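PDB 7BUH: ferredoxin CarAc from Pseudomonas resinovorans, which carries electrons from the reductase CarAd to the terminal oxygenase CarAa of carbazole 1,9a-dioxygenase, using a Rieske-type [2Fe-2S] cluster. Local coordinates for residues F39-L53 with P83-V95. Numbering follows the deposited sequence.
Sequences FYATEDTCTHGIASL and PCTVPLGVFEVEV. With FES (Fe2/s2 (inorganic) cluster), chain B.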
# COMPACT_ATOMS: atom_id res chain seq x y z
N PHE A 39 5.91 9.16 1.38
CA PHE A 39 5.62 7.80 0.85
C PHE A 39 4.89 6.99 1.91
O PHE A 39 5.29 7.03 3.08
CB PHE A 39 6.92 7.11 0.43
CG PHE A 39 7.60 7.78 -0.72
CD1 PHE A 39 8.51 8.82 -0.51
CD2 PHE A 39 7.31 7.39 -2.03
CE1 PHE A 39 9.14 9.43 -1.59
CE2 PHE A 39 7.96 7.98 -3.10
CZ PHE A 39 8.84 9.03 -2.87
N TYR A 40 3.86 6.24 1.48
CA TYR A 40 3.03 5.36 2.34
C TYR A 40 2.81 4.06 1.56
O TYR A 40 2.99 4.03 0.32
CB TYR A 40 1.72 6.04 2.72
CG TYR A 40 1.96 7.30 3.50
CD1 TYR A 40 2.30 7.24 4.86
CD2 TYR A 40 2.01 8.54 2.88
CE1 TYR A 40 2.61 8.38 5.58
CE2 TYR A 40 2.30 9.69 3.59
CZ TYR A 40 2.61 9.61 4.94
OH TYR A 40 2.95 10.73 5.64
N ALA A 41 2.45 3.01 2.27
CA ALA A 41 2.15 1.72 1.63
C ALA A 41 1.01 1.03 2.35
O ALA A 41 0.94 1.11 3.59
CB ALA A 41 3.38 0.85 1.61
N THR A 42 0.18 0.35 1.59
CA THR A 42 -0.86 -0.54 2.13
C THR A 42 -0.84 -1.85 1.35
O THR A 42 -0.14 -1.93 0.35
CB THR A 42 -2.24 0.12 2.01
OG1 THR A 42 -2.61 0.30 0.63
CG2 THR A 42 -2.34 1.46 2.70
N GLU A 43 -1.67 -2.81 1.74
CA GLU A 43 -2.13 -3.87 0.83
C GLU A 43 -2.65 -3.19 -0.44
O GLU A 43 -3.29 -2.11 -0.37
CB GLU A 43 -3.23 -4.71 1.47
CG GLU A 43 -2.73 -5.58 2.59
CD GLU A 43 -3.75 -5.97 3.66
OE1 GLU A 43 -4.98 -5.56 3.60
OE2 GLU A 43 -3.30 -6.70 4.58
N ASP A 44 -2.38 -3.78 -1.60
CA ASP A 44 -2.90 -3.27 -2.89
C ASP A 44 -4.38 -3.66 -3.07
O ASP A 44 -5.11 -2.95 -3.83
CB ASP A 44 -2.10 -3.86 -4.05
CG ASP A 44 -2.55 -3.37 -5.41
OD1 ASP A 44 -2.46 -2.14 -5.63
OD2 ASP A 44 -2.97 -4.21 -6.23
N THR A 45 -4.80 -4.77 -2.49
CA THR A 45 -6.13 -5.36 -2.79
C THR A 45 -7.18 -4.66 -1.94
O THR A 45 -7.08 -4.71 -0.74
CB THR A 45 -6.12 -6.88 -2.59
OG1 THR A 45 -5.02 -7.41 -3.34
CG2 THR A 45 -7.43 -7.49 -3.03
N CYS A 46 -8.15 -4.02 -2.59
CA CYS A 46 -9.31 -3.42 -1.91
C CYS A 46 -10.00 -4.51 -1.09
O CYS A 46 -10.32 -5.60 -1.65
CB CYS A 46 -10.28 -2.82 -2.92
SG CYS A 46 -11.59 -1.91 -2.08
N THR A 47 -10.26 -4.22 0.18
CA THR A 47 -10.88 -5.21 1.10
C THR A 47 -12.33 -5.49 0.72
O THR A 47 -12.85 -6.54 1.12
CB THR A 47 -10.75 -4.79 2.56
OG1 THR A 47 -11.39 -3.52 2.68
CG2 THR A 47 -9.31 -4.78 2.99
N HIS A 48 -12.96 -4.57 -0.01
CA HIS A 48 -14.39 -4.66 -0.37
C HIS A 48 -14.61 -5.69 -1.48
O HIS A 48 -15.30 -6.68 -1.25
CB HIS A 48 -14.93 -3.28 -0.73
CG HIS A 48 -16.34 -3.34 -1.16
ND1 HIS A 48 -16.69 -3.13 -2.48
CD2 HIS A 48 -17.48 -3.63 -0.48
CE1 HIS A 48 -18.02 -3.22 -2.58
NE2 HIS A 48 -18.51 -3.58 -1.38
N GLY A 49 -14.13 -5.45 -2.69
CA GLY A 49 -14.43 -6.30 -3.86
C GLY A 49 -13.23 -6.62 -4.73
O GLY A 49 -13.44 -6.84 -5.96
N ILE A 50 -12.01 -6.63 -4.15
CA ILE A 50 -10.83 -7.35 -4.71
C ILE A 50 -10.16 -6.57 -5.85
O ILE A 50 -9.32 -7.15 -6.57
CB ILE A 50 -11.27 -8.75 -5.19
CG1 ILE A 50 -11.92 -9.56 -4.06
CG2 ILE A 50 -10.12 -9.50 -5.80
CD1 ILE A 50 -11.06 -9.73 -2.84
N ALA A 51 -10.47 -5.29 -6.00
CA ALA A 51 -9.83 -4.44 -7.02
C ALA A 51 -8.38 -4.18 -6.62
O ALA A 51 -8.03 -4.33 -5.44
CB ALA A 51 -10.59 -3.16 -7.18
N SER A 52 -7.57 -3.75 -7.59
CA SER A 52 -6.20 -3.25 -7.33
C SER A 52 -6.27 -1.74 -7.05
O SER A 52 -6.58 -0.96 -7.97
CB SER A 52 -5.28 -3.62 -8.47
OG SER A 52 -3.99 -3.10 -8.24
N LEU A 53 -5.94 -1.33 -5.83
CA LEU A 53 -5.88 0.10 -5.47
C LEU A 53 -4.82 0.87 -6.28
O LEU A 53 -5.01 2.06 -6.50
CB LEU A 53 -5.69 0.27 -3.96
CG LEU A 53 -6.86 -0.23 -3.12
CD1 LEU A 53 -6.54 -0.12 -1.66
CD2 LEU A 53 -8.14 0.54 -3.44
N PRO A 83 -18.13 1.87 -0.40
CA PRO A 83 -18.61 0.81 0.50
C PRO A 83 -17.58 0.09 1.37
O PRO A 83 -17.89 -0.93 1.96
CB PRO A 83 -19.22 -0.16 -0.52
CG PRO A 83 -18.31 -0.06 -1.70
CD PRO A 83 -17.91 1.40 -1.78
N CYS A 84 -16.38 0.65 1.48
CA CYS A 84 -15.27 0.04 2.25
C CYS A 84 -15.50 0.15 3.76
O CYS A 84 -15.89 1.24 4.22
CB CYS A 84 -13.95 0.69 1.88
SG CYS A 84 -13.56 0.37 0.15
N THR A 85 -15.32 -0.95 4.48
CA THR A 85 -15.53 -1.07 5.94
C THR A 85 -14.35 -1.76 6.60
O THR A 85 -14.15 -1.54 7.82
CB THR A 85 -16.85 -1.79 6.26
OG1 THR A 85 -16.73 -3.16 5.91
CG2 THR A 85 -18.02 -1.15 5.56
N VAL A 86 -13.61 -2.60 5.88
CA VAL A 86 -12.48 -3.37 6.46
C VAL A 86 -11.18 -2.62 6.20
O VAL A 86 -10.83 -2.40 5.04
CB VAL A 86 -12.40 -4.80 5.91
CG1 VAL A 86 -11.18 -5.50 6.49
CG2 VAL A 86 -13.68 -5.58 6.17
N PRO A 87 -10.43 -2.19 7.25
CA PRO A 87 -9.16 -1.48 7.05
C PRO A 87 -8.09 -2.32 6.32
O PRO A 87 -8.10 -3.56 6.39
CB PRO A 87 -8.66 -1.16 8.47
CG PRO A 87 -9.88 -1.32 9.35
CD PRO A 87 -10.72 -2.39 8.68
N LEU A 88 -7.25 -1.62 5.57
CA LEU A 88 -6.04 -2.17 4.91
C LEU A 88 -4.95 -2.33 5.96
O LEU A 88 -4.80 -1.45 6.82
CB LEU A 88 -5.56 -1.24 3.80
CG LEU A 88 -6.52 -0.97 2.66
CD1 LEU A 88 -6.08 0.24 1.84
CD2 LEU A 88 -6.68 -2.21 1.78
N GLY A 89 -4.14 -3.36 5.76
CA GLY A 89 -2.82 -3.49 6.36
C GLY A 89 -1.97 -2.31 5.94
O GLY A 89 -2.01 -1.93 4.75
N VAL A 90 -1.20 -1.76 6.86
CA VAL A 90 -0.25 -0.67 6.53
C VAL A 90 1.17 -1.21 6.62
O VAL A 90 1.47 -2.07 7.51
CB VAL A 90 -0.47 0.57 7.42
CG1 VAL A 90 -1.88 1.15 7.21
CG2 VAL A 90 -0.20 0.30 8.88
N PHE A 91 2.03 -0.74 5.73
CA PHE A 91 3.46 -1.15 5.68
C PHE A 91 4.33 0.10 5.74
O PHE A 91 4.07 1.03 4.99
CB PHE A 91 3.76 -1.98 4.43
CG PHE A 91 2.97 -3.27 4.38
CD1 PHE A 91 1.60 -3.26 4.19
CD2 PHE A 91 3.59 -4.49 4.62
CE1 PHE A 91 0.87 -4.44 4.18
CE2 PHE A 91 2.86 -5.66 4.63
CZ PHE A 91 1.50 -5.64 4.40
N GLU A 92 5.36 0.08 6.58
CA GLU A 92 6.41 1.13 6.63
C GLU A 92 7.12 1.29 5.27
O GLU A 92 7.35 0.29 4.55
CB GLU A 92 7.44 0.79 7.71
CG GLU A 92 8.38 1.95 8.01
CD GLU A 92 9.31 1.70 9.20
OE1 GLU A 92 9.09 0.71 9.94
OE2 GLU A 92 10.28 2.50 9.38
N VAL A 93 7.42 2.53 4.91
CA VAL A 93 8.17 2.91 3.67
C VAL A 93 9.36 3.75 4.09
O VAL A 93 9.15 4.71 4.84
CB VAL A 93 7.31 3.67 2.65
CG1 VAL A 93 8.15 4.01 1.41
CG2 VAL A 93 6.07 2.90 2.26
N GLU A 94 10.57 3.38 3.65
CA GLU A 94 11.81 4.17 3.91
C GLU A 94 12.43 4.50 2.56
O GLU A 94 12.56 3.59 1.74
CB GLU A 94 12.79 3.39 4.79
CG GLU A 94 12.44 3.43 6.28
CD GLU A 94 13.28 2.60 7.27
OE1 GLU A 94 12.87 2.53 8.47
OE2 GLU A 94 14.34 2.03 6.89
N VAL A 95 12.87 5.75 2.37
CA VAL A 95 13.76 6.13 1.24
C VAL A 95 15.20 5.97 1.73
O VAL A 95 15.54 6.55 2.74
CB VAL A 95 13.49 7.55 0.72
CG1 VAL A 95 14.31 7.83 -0.53
CG2 VAL A 95 12.01 7.76 0.48
FE1 FES B . -15.45 -2.28 -4.00
FE2 FES B . -12.93 -1.42 -3.88
S1 FES B . -13.61 -3.31 -4.80
S2 FES B . -14.78 -0.30 -3.31
O HOH W 1 5.55 5.02 5.45
O HOH W 2 3.23 3.49 5.26
O HOH W 3 -6.98 -5.94 5.65
O HOH W 4 -14.11 -3.26 3.05
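His48 and Pro83 meet beside the [2Fe-2S] cluster of this Rieske fold: Pro83 CG lies over one face of the imidazole in a CH-pi contact, 3.4 Å from the ring centroid. The same ring binds one iron through ND1, at 2.1 Å from FE1; CG anti to the backbone N (chi1 177°) carries it to both the iron and Pro83 CG. His68 completes that iron's protein ligands. Cys46 SG and Cys65 bind the other iron, and Cys84 SG approaches both Cys46 SG and the bridging sulfide S2. Next out, Thr47 OG1 donates to Val86 O at 2.7 Å and accepts from a water that Val86 N also holds, so the same water joins Thr47 OG1 to Val86 N. Leu88 packs against the loop, its CD1 tip to tip with Leu53 CD1 and its CD2 against Thr47 CG2; Phe72 packs on it too. Glu43, at the end of strand 38-43, is tied to Gly89 twice: its backbone N donates to Gly89 O, while Gly89 N points almost straight (171°) at OE1 from above the carboxylate plane, 3.2 Å away. A water links OE1 to Pro87 O. Replacing Glu43 by alanine removes the carboxylate, and Gly89 N and the water to Pro87 O are likely to be left without that acceptor. Farther from the cluster, the antiparallel strands 38-43 and 90-96 part enough that waters bridge Phe39 O to Val93 N and Phe91 O to Ala41 N. Between these waters and Gly89, Phe91 N bonds Ala41 O directly. Val93 CG2 presses on Ala41 CB at a tight 3.4 Å.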